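Local coordinates for protein FACT-Spt16 (Cicer arietinum, PDB 5CE6) that forms the N-terminal domain of a FACT histone chaperone subunit and probably helps bind histones H3-H4 during transcription through chromatin, at residues V157-R162 with F182-V187; S51-V56 with V88-Q93. One frame throughout, in Å; residues are numbered along the deposited sequence. Where two conformers were deposited one is given.

Interaction 1: residues V157-R162 with F182-V187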
ATOM      1  N   VAL A 157       4.990  20.823 -16.612  1.00 28.72           N
ATOM      2  CA  VAL A 157       5.180  19.380 -16.546  1.00 22.33           C
ATOM      3  C   VAL A 157       4.855  18.871 -15.157  1.00 28.44           C
ATOM      4  O   VAL A 157       5.453  19.304 -14.173  1.00 24.87           O
ATOM      5  CB  VAL A 157       6.619  18.980 -16.912  1.00 26.39           C
ATOM      6  CG1 VAL A 157       6.822  17.482 -16.736  1.00 21.23           C
ATOM      7  CG2 VAL A 157       6.913  19.376 -18.334  1.00 26.38           C
ATOM      8  N   GLY A 158       3.904  17.948 -15.077  1.00 26.98           N
ATOM      9  CA  GLY A 158       3.590  17.313 -13.813  1.00 23.04           C
ATOM     10  C   GLY A 158       4.533  16.160 -13.540  1.00 28.57           C
ATOM     11  O   GLY A 158       4.896  15.416 -14.451  1.00 24.61           O
ATOM     12  N   HIS A 159       4.954  16.025 -12.288  1.00 21.27           N
ATOM     13  CA  HIS A 159       5.730  14.863 -11.878  1.00 17.37           C
ATOM     14  C   HIS A 159       5.341  14.478 -10.465  1.00 24.71           C
ATOM     15  O   HIS A 159       4.650  15.230  -9.782  1.00 25.21           O
ATOM     16  CB  HIS A 159       7.232  15.130 -11.977  1.00 23.23           C
ATOM     17  CG  HIS A 159       7.720  16.214 -11.072  1.00 35.07           C
ATOM     18  ND1 HIS A 159       8.932  16.144 -10.412  1.00 42.07           N
ATOM     19  CD2 HIS A 159       7.174  17.402 -10.719  1.00 36.81           C
ATOM     20  CE1 HIS A 159       9.102  17.234  -9.690  1.00 44.03           C
ATOM     21  NE2 HIS A 159       8.046  18.017  -9.856  1.00 40.01           N
ATOM     22  N   ILE A 160       5.765  13.296 -10.038  1.00 21.17           N
ATOM     23  CA  ILE A 160       5.505  12.860  -8.675  1.00 21.78           C
ATOM     24  C   ILE A 160       6.649  13.426  -7.845  1.00 23.44           C
ATOM     25  O   ILE A 160       7.685  12.786  -7.674  1.00 23.01           O
ATOM     26  CB  ILE A 160       5.433  11.329  -8.592  1.00 21.37           C
ATOM     27  CG1 ILE A 160       4.372  10.819  -9.579  1.00 18.98           C
ATOM     28  CG2 ILE A 160       5.112  10.885  -7.182  1.00 21.16           C
ATOM     29  CD1 ILE A 160       4.423   9.327  -9.850  1.00 21.45           C
ATOM     30  N   ALA A 161       6.464  14.655  -7.373  1.00 23.09           N
ATOM     31  CA  ALA A 161       7.574  15.460  -6.858  1.00 29.81           C
ATOM     32  C   ALA A 161       8.267  14.851  -5.640  1.00 28.46           C
ATOM     33  O   ALA A 161       9.465  15.050  -5.438  1.00 32.15           O
ATOM     34  CB  ALA A 161       7.104  16.877  -6.554  1.00 24.68           C
ATOM     35  N   ARG A 162       7.515  14.110  -4.835  1.00 28.32           N
ATOM     36  CA  ARG A 162       8.047  13.567  -3.587  1.00 29.34           C
ATOM     37  C   ARG A 162       8.992  12.387  -3.804  1.00 31.33           C
ATOM     38  O   ARG A 162       9.699  11.971  -2.882  1.00 31.46           O
ATOM     39  CB  ARG A 162       6.911  13.171  -2.640  1.00 28.89           C
ATOM     40  N   PHE A 182      10.559  24.837 -17.983  1.00 41.03           N
ATOM     41  CA  PHE A 182       9.237  24.342 -17.598  1.00 39.99           C
ATOM     42  C   PHE A 182       8.858  24.631 -16.157  1.00 36.87           C
ATOM     43  O   PHE A 182       9.686  24.555 -15.245  1.00 34.24           O
ATOM     44  CB  PHE A 182       9.133  22.827 -17.809  1.00 40.58           C
ATOM     45  CG  PHE A 182       9.378  22.384 -19.217  1.00 39.88           C
ATOM     46  CD1 PHE A 182       9.108  23.224 -20.287  1.00 47.67           C
ATOM     47  CD2 PHE A 182       9.876  21.115 -19.473  1.00 39.90           C
ATOM     48  CE1 PHE A 182       9.338  22.809 -21.592  1.00 49.76           C
ATOM     49  CE2 PHE A 182      10.107  20.690 -20.771  1.00 41.55           C
ATOM     50  CZ  PHE A 182       9.840  21.538 -21.833  1.00 42.11           C
ATOM     51  N   ARG A 183       7.585  24.943 -15.958  1.00 35.81           N
ATOM     52  CA  ARG A 183       7.016  24.962 -14.623  1.00 36.76           C
ATOM     53  C   ARG A 183       6.773  23.507 -14.232  1.00 31.12           C
ATOM     54  O   ARG A 183       6.255  22.733 -15.034  1.00 40.02           O
ATOM     55  CB  ARG A 183       5.700  25.738 -14.636  1.00 44.00           C
ATOM     56  CG  ARG A 183       5.471  26.595 -13.405  1.00 56.71           C
ATOM     57  CD  ARG A 183       4.283  26.097 -12.596  1.00 62.11           C
ATOM     58  NE  ARG A 183       3.016  26.295 -13.299  1.00 64.81           N
ATOM     59  CZ  ARG A 183       1.831  25.912 -12.832  1.00 66.06           C
ATOM     60  NH1 ARG A 183       1.744  25.302 -11.658  1.00 62.81           N
ATOM     61  NH2 ARG A 183       0.733  26.136 -13.541  1.00 69.84           N
ATOM     62  N   LEU A 184       7.157  23.128 -13.014  1.00 29.48           N
ATOM     63  CA  LEU A 184       6.981  21.754 -12.547  1.00 30.83           C
ATOM     64  C   LEU A 184       5.908  21.659 -11.455  1.00 35.32           C
ATOM     65  O   LEU A 184       5.976  22.366 -10.449  1.00 36.15           O
ATOM     66  CB  LEU A 184       8.309  21.184 -12.035  1.00 27.30           C
ATOM     67  CG  LEU A 184       9.517  21.168 -12.978  1.00 33.10           C
ATOM     68  CD1 LEU A 184      10.708  20.491 -12.326  1.00 33.86           C
ATOM     69  CD2 LEU A 184       9.186  20.490 -14.299  1.00 31.80           C
ATOM     70  N   SER A 185       4.926  20.780 -11.652  1.00 31.35           N
ATOM     71  CA  SER A 185       3.829  20.605 -10.693  1.00 27.31           C
ATOM     72  C   SER A 185       3.772  19.191 -10.126  1.00 29.86           C
ATOM     73  O   SER A 185       3.923  18.213 -10.858  1.00 28.44           O
ATOM     74  CB  SER A 185       2.485  20.920 -11.355  1.00 37.46           C
ATOM     75  OG  SER A 185       2.407  22.280 -11.729  1.00 49.25           O
ATOM     76  N   ASP A 186       3.540  19.081  -8.821  1.00 24.06           N
ATOM     77  CA  ASP A 186       3.336  17.781  -8.201  1.00 27.68           C
ATOM     78  C   ASP A 186       1.975  17.269  -8.650  1.00 28.25           C
ATOM     79  O   ASP A 186       0.977  17.987  -8.567  1.00 37.61           O
ATOM     80  CB  ASP A 186       3.392  17.898  -6.672  1.00 31.95           C
ATOM     81  CG  ASP A 186       3.310  16.551  -5.966  1.00 35.32           C
ATOM     82  OD1 ASP A 186       3.403  15.501  -6.634  1.00 33.08           O
ATOM     83  OD2 ASP A 186       3.168  16.542  -4.726  1.00 42.03           O
ATOM     84  N   VAL A 187       1.936  16.039  -9.153  1.00 23.14           N
ATOM     85  CA  VAL A 187       0.673  15.443  -9.576  1.00 20.84           C
ATOM     86  C   VAL A 187       0.355  14.156  -8.817  1.00 22.76           C
ATOM     87  O   VAL A 187      -0.462  13.354  -9.260  1.00 19.09           O
ATOM     88  CB  VAL A 187       0.626  15.192 -11.102  1.00 23.29           C
ATOM     89  CG1 VAL A 187       0.674  16.498 -11.844  1.00 22.91           C
ATOM     90  CG2 VAL A 187       1.765  14.286 -11.547  1.00 25.18           C
TER
HETATM   91  O   HOH W   1       4.558  13.768  -4.711  1.00 35.78           O
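D186 OD1 is gripped by three donors: the backbone N of A161, a water and, beyond the two segments, the backbone N of A188 at the start of helix 188-196. The bond from A161 N is long, at 3.3 Å, and reaches D186 OD1 from well above the carboxylate plane, whereas the water donates to D186 OD1 at 2.8 Å and accepts from the N of R162. A chi1 of -175° sets D186 CG anti to the backbone N, and the bonds to OD1 fix the carboxylate at the end of a beta-alpha-beta unit, in which strand 156-159 passes through helix 168-179 into the parallel strand 183-186 at the rim of the N-terminal lobe sheet. Four backbone bonds make the ladder. V157 lends its N to R183 O and its O to S185 N; H159 N then gives to S185 O at 2.8 Å, and H159 O receives V187 N. This last bond carries the pairing one residue beyond strand 183-186, to the N-cap of the next helix. On one face, V157 CG2 reaches F182 CD2 obliquely at 3.6 Å; both side chains also touch I143 of helix 133-145. Further along this face H159 has its CG between the backbone N and the carbonyl carbon (chi1 63°). Its ring crosses the L184 side chain at about a right angle, bringing NE2 to 3.9 Å from L184 CB, while S185 O lies at the ring edge near CD2. On the other face S185 OG is hydrogen-bonded to G49 O, and V187 CG1 comes within 3.6 Å of G158 CA, where no side chain intervenes.

Interaction 2: residues S51-V56 with V88-Q93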
ATOM      1  N   SER A  51      -0.986  20.756 -15.581  0.50 31.07           N
ATOM      2  CA  SER A  51       0.085  20.228 -16.424  0.50 28.74           C
ATOM      3  C   SER A  51      -0.324  19.976 -17.875  0.50 31.38           C
ATOM      4  O   SER A  51      -1.421  19.487 -18.152  0.50 30.32           O
ATOM      5  CB  SER A  51       0.672  18.953 -15.816  0.50 23.17           C
ATOM      6  OG  SER A  51      -0.344  18.008 -15.529  0.50 21.80           O
ATOM      7  N   ASP A  52       0.583  20.314 -18.789  1.00 28.15           N
ATOM      8  CA  ASP A  52       0.395  20.100 -20.215  1.00 32.92           C
ATOM      9  C   ASP A  52       0.995  18.746 -20.565  1.00 29.78           C
ATOM     10  O   ASP A  52       0.638  18.131 -21.567  1.00 31.50           O
ATOM     11  CB  ASP A  52       1.115  21.181 -21.026  1.00 38.96           C
ATOM     12  CG  ASP A  52       0.810  22.585 -20.545  1.00 50.49           C
ATOM     13  OD1 ASP A  52      -0.310  23.072 -20.808  1.00 57.02           O
ATOM     14  OD2 ASP A  52       1.699  23.205 -19.922  1.00 49.33           O
ATOM     15  N   ALA A  53       1.930  18.303 -19.732  1.00 26.96           N
ATOM     16  CA  ALA A  53       2.598  17.022 -19.920  1.00 27.95           C
ATOM     17  C   ALA A  53       2.911  16.408 -18.558  1.00 24.28           C
ATOM     18  O   ALA A  53       3.042  17.135 -17.573  1.00 27.21           O
ATOM     19  CB  ALA A  53       3.871  17.203 -20.740  1.00 27.31           C
ATOM     20  N   ILE A  54       3.020  15.081 -18.491  1.00 19.38           N
ATOM     21  CA  ILE A  54       3.315  14.401 -17.229  1.00 18.27           C
ATOM     22  C   ILE A  54       4.461  13.416 -17.414  1.00 21.65           C
ATOM     23  O   ILE A  54       4.430  12.590 -18.329  1.00 19.29           O
ATOM     24  CB  ILE A  54       2.079  13.637 -16.698  1.00 21.33           C
ATOM     25  CG1 ILE A  54       0.950  14.623 -16.379  1.00 18.63           C
ATOM     26  CG2 ILE A  54       2.436  12.796 -15.465  1.00 19.75           C
ATOM     27  CD1 ILE A  54      -0.391  13.966 -16.175  1.00 18.25           C
ATOM     28  N   ALA A  55       5.472  13.519 -16.554  1.00 17.82           N
ATOM     29  CA  ALA A  55       6.656  12.667 -16.648  1.00 21.59           C
ATOM     30  C   ALA A  55       6.703  11.715 -15.472  1.00 25.02           C
ATOM     31  O   ALA A  55       6.600  12.143 -14.315  1.00 21.66           O
ATOM     32  CB  ALA A  55       7.930  13.518 -16.679  1.00 19.11           C
ATOM     33  N   VAL A  56       6.852  10.424 -15.758  1.00 16.07           N
ATOM     34  CA  VAL A  56       7.066   9.447 -14.693  1.00 15.15           C
ATOM     35  C   VAL A  56       8.345   8.686 -15.004  1.00 23.74           C
ATOM     36  O   VAL A  56       8.684   8.482 -16.173  1.00 23.28           O
ATOM     37  CB  VAL A  56       5.871   8.469 -14.506  1.00 27.22           C
ATOM     38  CG1 VAL A  56       4.557   9.234 -14.409  1.00 27.11           C
ATOM     39  CG2 VAL A  56       5.810   7.448 -15.632  1.00 28.99           C
ATOM     40  N   VAL A  88       6.860   9.969 -20.751  1.00 18.76           N
ATOM     41  CA  VAL A  88       6.290  11.314 -20.730  1.00 19.21           C
ATOM     42  C   VAL A  88       5.024  11.406 -21.579  1.00 19.47           C
ATOM     43  O   VAL A  88       5.049  11.170 -22.790  1.00 21.56           O
ATOM     44  CB  VAL A  88       7.301  12.371 -21.214  1.00 21.90           C
ATOM     45  CG1 VAL A  88       6.642  13.739 -21.269  1.00 22.20           C
ATOM     46  CG2 VAL A  88       8.511  12.410 -20.290  1.00 20.70           C
ATOM     47  N   PHE A  89       3.925  11.763 -20.930  1.00 19.52           N
ATOM     48  CA  PHE A  89       2.645  11.899 -21.608  1.00 19.27           C
ATOM     49  C   PHE A  89       2.443  13.331 -22.040  1.00 20.35           C
ATOM     50  O   PHE A  89       2.646  14.241 -21.248  1.00 20.42           O
ATOM     51  CB  PHE A  89       1.515  11.515 -20.658  1.00 18.29           C
ATOM     52  CG  PHE A  89       1.636  10.131 -20.109  1.00 17.27           C
ATOM     53  CD1 PHE A  89       2.306   9.900 -18.913  1.00 21.24           C
ATOM     54  CD2 PHE A  89       1.079   9.061 -20.787  1.00 17.19           C
ATOM     55  CE1 PHE A  89       2.421   8.619 -18.404  1.00 16.86           C
ATOM     56  CE2 PHE A  89       1.186   7.779 -20.293  1.00 19.93           C
ATOM     57  CZ  PHE A  89       1.857   7.551 -19.097  1.00 21.42           C
ATOM     58  N   THR A  90       2.067  13.532 -23.302  1.00 21.29           N
ATOM     59  CA  THR A  90       1.645  14.846 -23.770  1.00 25.15           C
ATOM     60  C   THR A  90       0.249  14.708 -24.370  1.00 24.17           C
ATOM     61  O   THR A  90      -0.301  13.609 -24.410  1.00 28.45           O
ATOM     62  CB  THR A  90       2.616  15.458 -24.817  1.00 23.72           C
ATOM     63  OG1 THR A  90       2.432  14.835 -26.095  1.00 26.02           O
ATOM     64  CG2 THR A  90       4.067  15.315 -24.391  1.00 25.88           C
ATOM     65  N   LYS A  91      -0.319  15.811 -24.840  1.00 27.17           N
ATOM     66  CA  LYS A  91      -1.659  15.771 -25.419  1.00 31.01           C
ATOM     67  C   LYS A  91      -1.769  14.779 -26.584  1.00 28.83           C
ATOM     68  O   LYS A  91      -2.769  14.067 -26.711  1.00 31.26           O
ATOM     69  CB  LYS A  91      -2.090  17.169 -25.875  1.00 36.05           C
ATOM     70  CG  LYS A  91      -3.571  17.273 -26.234  1.00 43.34           C
ATOM     71  CD  LYS A  91      -4.078  18.698 -26.070  1.00 48.97           C
ATOM     72  CE  LYS A  91      -5.445  18.725 -25.389  1.00 52.34           C
ATOM     73  NZ  LYS A  91      -5.533  19.787 -24.340  1.00 50.88           N
ATOM     74  N   LYS A  92      -0.732  14.711 -27.413  1.00 31.60           N
ATOM     75  CA  LYS A  92      -0.807  13.944 -28.654  1.00 29.71           C
ATOM     76  C   LYS A  92       0.233  12.834 -28.767  1.00 28.40           C
ATOM     77  O   LYS A  92       0.198  12.049 -29.712  1.00 25.44           O
ATOM     78  CB  LYS A  92      -0.685  14.880 -29.856  1.00 39.84           C
ATOM     79  CG  LYS A  92      -1.728  15.981 -29.873  1.00 46.80           C
ATOM     80  CD  LYS A  92      -3.128  15.393 -29.869  1.00 48.05           C
ATOM     81  CE  LYS A  92      -3.392  14.591 -31.135  1.00 56.87           C
ATOM     82  NZ  LYS A  92      -4.645  13.784 -31.031  1.00 61.74           N
ATOM     83  N   GLN A  93       1.161  12.778 -27.817  1.00 26.04           N
ATOM     84  CA  GLN A  93       2.233  11.786 -27.862  1.00 28.83           C
ATOM     85  C   GLN A  93       2.536  11.196 -26.491  1.00 27.98           C
ATOM     86  O   GLN A  93       2.240  11.804 -25.461  1.00 25.52           O
ATOM     87  CB  GLN A  93       3.520  12.408 -28.415  1.00 28.76           C
ATOM     88  CG  GLN A  93       3.389  13.053 -29.786  1.00 26.41           C
ATOM     89  CD  GLN A  93       4.705  13.610 -30.288  1.00 40.37           C
ATOM     90  OE1 GLN A  93       5.329  14.445 -29.632  1.00 36.89           O
ATOM     91  NE2 GLN A  93       5.139  13.143 -31.452  1.00 43.19           N
TER
HETATM   92  O   HOH W   2       1.023  18.576 -24.358  1.00 32.47           O
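I54 and F89 form an antiparallel hydrogen-bonded pair, with I54 N giving to F89 O at 2.9 Å and F89 N returning a bond of 2.8 Å to I54 O. The neighbouring A55 and V88 make the non-hydrogen-bonded pair, their CA atoms closer together than those of I54 and F89. F89 turns its CG anti to its carbonyl carbon (chi1 -57°), and its ring presents an edge to the strand opposite: CD1 lies 3.5 Å from I54 O, near the ring plane. Against the I54 side chain the contact is looser, F89 CD1 to I54 CB at 4.4 Å. The F89 ring also packs edge-to-face with F36 of helix 26-42 and touches L73 and L77 of helix 69-78, so the pair belongs to the sheet-helix core of the N-terminal lobe, where strands 53-58 and 85-89 are adjacent in a mixed six-stranded sheet. The other face carries smaller groups. V88 CG2 meets A55 CB at 3.8 Å, and A53 CB lies 3.2 Å from F89 O and near T90 CG2; helix 133-145 covers this side through I143, which touches A53 and V88. Beyond A53 and T90 a water links the two segments, donating to D52 O and accepting from K91 N. T90 then shapes the turn as an ST motif: OG1, set between the backbone N and the carbonyl carbon (chi1 76°), accepts Q93 N at 3.0 Å and is hydrogen-bonded to Q146 OE1 as well, while T90 N bonds Q93 O across the turn into strand 93-98.

Overall arrangement
Following the chain from the N terminus, strand 53-58 comes first, and interaction 2 closes the loop that runs through helix 69-78 and back along strand 85-89. The chain then turns into strand 93-98, adds strand 120-125 at one rim, and passes through helix 133-145 before interaction 1 opens with strand 156-159; from there it runs through helix 168-179, and interaction 1 closes the loop on strand 183-186. The two loops are in series, neither nested nor crossed. They meet side by side in one sheet, their centres about 11 Å apart, because strand 156-159 lies beside strand 53-58: G158 N is 2.8 Å from A53 O, a probable hydrogen bond. With that pairing, the contacts account for four neighbouring strands across the sheet.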